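Terminal oxygenase component of carbazole 1,9a-dioxygenase (Nocardioides aromaticivorans, PDB 3GCF) probably dihydroxylates carbazole at its angular 1,9a position, using electrons delivered by a ferredoxin through a Rieske [2Fe-2S] cluster to a mononuclear non-heme iron. Local coordinates at residues Val303-Lys307 / Glu320-Trp325. Numbering follows the deposited sequence.
Sequences VLQRK and EFEERW
R306 leaves its strand with CG anti to the backbone N and then bends at chi2 and chi3, which turns the edge of its guanidinium toward OE2 of E320, whose chain runs out straight beyond CG. The setting is the catalytic domain of a Rieske oxygenase, where helix 311-331 follows strand 298-307 and packs against the antiparallel sheet of this domain, whose family belongs to the Bet v 1-like clan; the short axes here pass 11.9 Å apart at 119°. The contact illustrates how one strand face can carry an apolar and an ionic contact, from residues two apart. At the apolar end, L304, alternating with R306 on the same side of the strand, sends CD1 between two helix residues: it lies 3.7 Å from W325 CB and meets the F321 ring at its edge, 4.0 Å from CE1. L330 and P280 also touch this leucine, extending the apolar patch. At the ionic end, R306 NH2 and NH1 converge on the single oxygen E320 OE2, with NH2 at 2.6 Å, and the guanidinium and carboxylate planes stand 81° apart. Both hydrogen bonds of this salt bridge are bent and weak, so charge attraction probably contributes more than directionality. NH2 also bonds to T283 OG1, a second hold on the guanidinium. Within the helix, a wider pi-type turn at 321-325 accompanies the pairing of W325 with E320 through both backbone and side chain: E320 O accepts from R324 N and W325 N, which arrive from opposite faces of its plane. The indole completes the grip on the carboxylate: W325 NE1 donates to E320 OE2 at 2.9 Å and 162°, the oxygen lying almost in the ring plane while the N-H reaches it from above the carboxylate plane.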
ATOM      1  N   VAL A 303     -10.601  20.171 -22.539  1.00  8.14           N
ATOM      2  CA  VAL A 303     -11.814  20.696 -23.158  1.00  9.05           C
ATOM      3  C   VAL A 303     -11.503  21.399 -24.467  1.00 10.07           C
ATOM      4  O   VAL A 303     -10.688  22.324 -24.516  1.00 10.74           O
ATOM      5  CB  VAL A 303     -12.536  21.696 -22.221  1.00 10.49           C
ATOM      6  CG1 VAL A 303     -13.937  21.991 -22.750  1.00  8.47           C
ATOM      7  CG2 VAL A 303     -12.612  21.129 -20.813  1.00  7.76           C
ATOM      8  N   LEU A 304     -12.162  20.956 -25.531  1.00 11.09           N
ATOM      9  CA  LEU A 304     -11.953  21.532 -26.848  1.00 10.11           C
ATOM     10  C   LEU A 304     -13.051  22.535 -27.180  1.00 11.22           C
ATOM     11  O   LEU A 304     -14.233  22.276 -26.954  1.00 11.92           O
ATOM     12  CB  LEU A 304     -11.905  20.417 -27.896  1.00  9.18           C
ATOM     13  CG  LEU A 304     -10.790  19.384 -27.670  1.00  8.85           C
ATOM     14  CD1 LEU A 304     -10.758  18.408 -28.835  1.00  6.78           C
ATOM     15  CD2 LEU A 304      -9.443  20.083 -27.530  1.00  4.90           C
ATOM     16  N   GLN A 305     -12.646  23.684 -27.711  1.00 12.03           N
ATOM     17  CA  GLN A 305     -13.573  24.753 -28.061  1.00 12.13           C
ATOM     18  C   GLN A 305     -13.619  25.019 -29.559  1.00 12.87           C
ATOM     19  O   GLN A 305     -12.595  25.271 -30.193  1.00 12.23           O
ATOM     20  CB  GLN A 305     -13.180  26.034 -27.333  1.00 10.06           C
ATOM     21  CG  GLN A 305     -13.999  27.259 -27.710  1.00 11.61           C
ATOM     22  CD  GLN A 305     -13.567  28.484 -26.928  1.00 11.06           C
ATOM     23  OE1 GLN A 305     -12.391  28.841 -26.927  1.00 12.66           O
ATOM     24  NE2 GLN A 305     -14.509  29.127 -26.253  1.00  9.50           N
ATOM     25  N   ARG A 306     -14.825  24.975 -30.108  1.00 13.70           N
ATOM     26  CA  ARG A 306     -15.047  25.203 -31.526  1.00 14.09           C
ATOM     27  C   ARG A 306     -16.034  26.351 -31.740  1.00 16.08           C
ATOM     28  O   ARG A 306     -17.075  26.415 -31.090  1.00 15.75           O
ATOM     29  CB  ARG A 306     -15.600  23.925 -32.160  1.00 14.19           C
ATOM     30  CG  ARG A 306     -16.229  24.108 -33.533  1.00 17.00           C
ATOM     31  CD  ARG A 306     -15.216  24.574 -34.557  1.00 18.44           C
ATOM     32  NE  ARG A 306     -14.221  23.554 -34.873  1.00 23.09           N
ATOM     33  CZ  ARG A 306     -14.486  22.427 -35.531  1.00 25.83           C
ATOM     34  NH1 ARG A 306     -15.722  22.176 -35.938  1.00 26.86           N
ATOM     35  NH2 ARG A 306     -13.513  21.563 -35.803  1.00 21.99           N
ATOM     36  N   LYS A 307     -15.704  27.260 -32.648  1.00 18.37           N
ATOM     37  CA  LYS A 307     -16.597  28.375 -32.948  1.00 21.93           C
ATOM     38  C   LYS A 307     -17.753  27.797 -33.765  1.00 21.15           C
ATOM     39  O   LYS A 307     -17.531  27.006 -34.684  1.00 20.65           O
ATOM     40  CB  LYS A 307     -15.855  29.446 -33.756  1.00 25.37           C
ATOM     41  CG  LYS A 307     -16.626  30.750 -33.928  1.00 32.99           C
ATOM     42  CD  LYS A 307     -15.784  31.816 -34.621  1.00 36.95           C
ATOM     43  CE  LYS A 307     -16.565  33.117 -34.775  1.00 41.17           C
ATOM     44  NZ  LYS A 307     -15.778  34.197 -35.450  1.00 42.41           N
ATOM     45  N   GLU A 320     -17.527  14.972 -34.897  1.00 13.73           N
ATOM     46  CA  GLU A 320     -16.091  14.796 -35.087  1.00 16.57           C
ATOM     47  C   GLU A 320     -15.357  14.590 -33.764  1.00 15.55           C
ATOM     48  O   GLU A 320     -14.293  13.972 -33.733  1.00 14.52           O
ATOM     49  CB  GLU A 320     -15.472  15.953 -35.885  1.00 19.79           C
ATOM     50  CG  GLU A 320     -16.004  17.330 -35.577  1.00 28.47           C
ATOM     51  CD  GLU A 320     -15.356  18.404 -36.442  1.00 32.30           C
ATOM     52  OE1 GLU A 320     -15.242  18.195 -37.675  1.00 32.12           O
ATOM     53  OE2 GLU A 320     -14.968  19.457 -35.889  1.00 33.02           O
ATOM     54  N   PHE A 321     -15.923  15.092 -32.668  1.00 13.49           N
ATOM     55  CA  PHE A 321     -15.305  14.894 -31.365  1.00 13.16           C
ATOM     56  C   PHE A 321     -15.329  13.393 -31.064  1.00 13.76           C
ATOM     57  O   PHE A 321     -14.318  12.809 -30.668  1.00 13.67           O
ATOM     58  CB  PHE A 321     -16.078  15.635 -30.274  1.00 11.79           C
ATOM     59  CG  PHE A 321     -15.444  15.540 -28.913  1.00 10.46           C
ATOM     60  CD1 PHE A 321     -14.325  16.302 -28.598  1.00  9.92           C
ATOM     61  CD2 PHE A 321     -15.961  14.677 -27.947  1.00 10.43           C
ATOM     62  CE1 PHE A 321     -13.724  16.213 -27.343  1.00  9.28           C
ATOM     63  CE2 PHE A 321     -15.370  14.578 -26.686  1.00 11.36           C
ATOM     64  CZ  PHE A 321     -14.249  15.349 -26.382  1.00 11.22           C
ATOM     65  N   GLU A 322     -16.490  12.779 -31.276  1.00 13.49           N
ATOM     66  CA  GLU A 322     -16.689  11.348 -31.036  1.00 14.65           C
ATOM     67  C   GLU A 322     -15.902  10.451 -31.990  1.00 14.82           C
ATOM     68  O   GLU A 322     -15.339   9.437 -31.585  1.00 15.39           O
ATOM     69  CB  GLU A 322     -18.178  11.024 -31.148  1.00 16.88           C
ATOM     70  CG  GLU A 322     -18.533   9.537 -31.176  1.00 23.23           C
ATOM     71  CD  GLU A 322     -18.199   8.822 -29.884  1.00 27.70           C
ATOM     72  OE1 GLU A 322     -18.495   9.373 -28.800  1.00 30.41           O
ATOM     73  OE2 GLU A 322     -17.649   7.701 -29.950  1.00 32.70           O
ATOM     74  N   GLU A 323     -15.860  10.836 -33.258  1.00 14.85           N
ATOM     75  CA  GLU A 323     -15.181  10.054 -34.279  1.00 14.54           C
ATOM     76  C   GLU A 323     -13.701  10.356 -34.457  1.00 15.22           C
ATOM     77  O   GLU A 323     -12.972   9.531 -35.013  1.00 17.50           O
ATOM     78  CB  GLU A 323     -15.869  10.259 -35.639  1.00 12.11           C
ATOM     79  CG  GLU A 323     -17.366   9.997 -35.642  1.00 12.19           C
ATOM     80  CD  GLU A 323     -17.984  10.170 -37.015  1.00 12.77           C
ATOM     81  OE1 GLU A 323     -17.363  10.829 -37.877  1.00 11.74           O
ATOM     82  OE2 GLU A 323     -19.097   9.656 -37.235  1.00 12.87           O
ATOM     83  N   ARG A 324     -13.247  11.518 -33.995  1.00 14.35           N
ATOM     84  CA  ARG A 324     -11.855  11.885 -34.214  1.00 12.80           C
ATOM     85  C   ARG A 324     -11.077  12.601 -33.103  1.00 13.19           C
ATOM     86  O   ARG A 324     -10.124  12.050 -32.547  1.00 12.51           O
ATOM     87  CB  ARG A 324     -11.774  12.728 -35.497  1.00 12.32           C
ATOM     88  CG  ARG A 324     -10.361  12.957 -35.999  1.00 12.73           C
ATOM     89  CD  ARG A 324     -10.312  13.862 -37.220  1.00 12.64           C
ATOM     90  NE  ARG A 324      -8.946  13.955 -37.732  1.00 12.90           N
ATOM     91  CZ  ARG A 324      -8.483  14.959 -38.470  1.00 15.46           C
ATOM     92  NH1 ARG A 324      -9.274  15.976 -38.794  1.00 14.83           N
ATOM     93  NH2 ARG A 324      -7.220  14.947 -38.882  1.00 12.97           N
ATOM     94  N   TRP A 325     -11.463  13.837 -32.805  1.00 11.66           N
ATOM     95  CA  TRP A 325     -10.757  14.642 -31.812  1.00 10.85           C
ATOM     96  C   TRP A 325     -10.455  13.954 -30.475  1.00 10.64           C
ATOM     97  O   TRP A 325      -9.314  13.956 -30.009  1.00  8.95           O
ATOM     98  CB  TRP A 325     -11.531  15.935 -31.535  1.00 12.43           C
ATOM     99  CG  TRP A 325     -11.893  16.766 -32.754  1.00 11.22           C
ATOM    100  CD1 TRP A 325     -13.110  17.329 -33.016  1.00 10.57           C
ATOM    101  CD2 TRP A 325     -11.034  17.153 -33.839  1.00  8.88           C
ATOM    102  NE1 TRP A 325     -13.066  18.038 -34.193  1.00 10.67           N
ATOM    103  CE2 TRP A 325     -11.805  17.949 -34.720  1.00  9.89           C
ATOM    104  CE3 TRP A 325      -9.692  16.907 -34.153  1.00  6.90           C
ATOM    105  CZ2 TRP A 325     -11.277  18.500 -35.897  1.00  7.56           C
ATOM    106  CZ3 TRP A 325      -9.165  17.455 -35.323  1.00  6.74           C
ATOM    107  CH2 TRP A 325      -9.959  18.242 -36.181  1.00  7.76           C
TER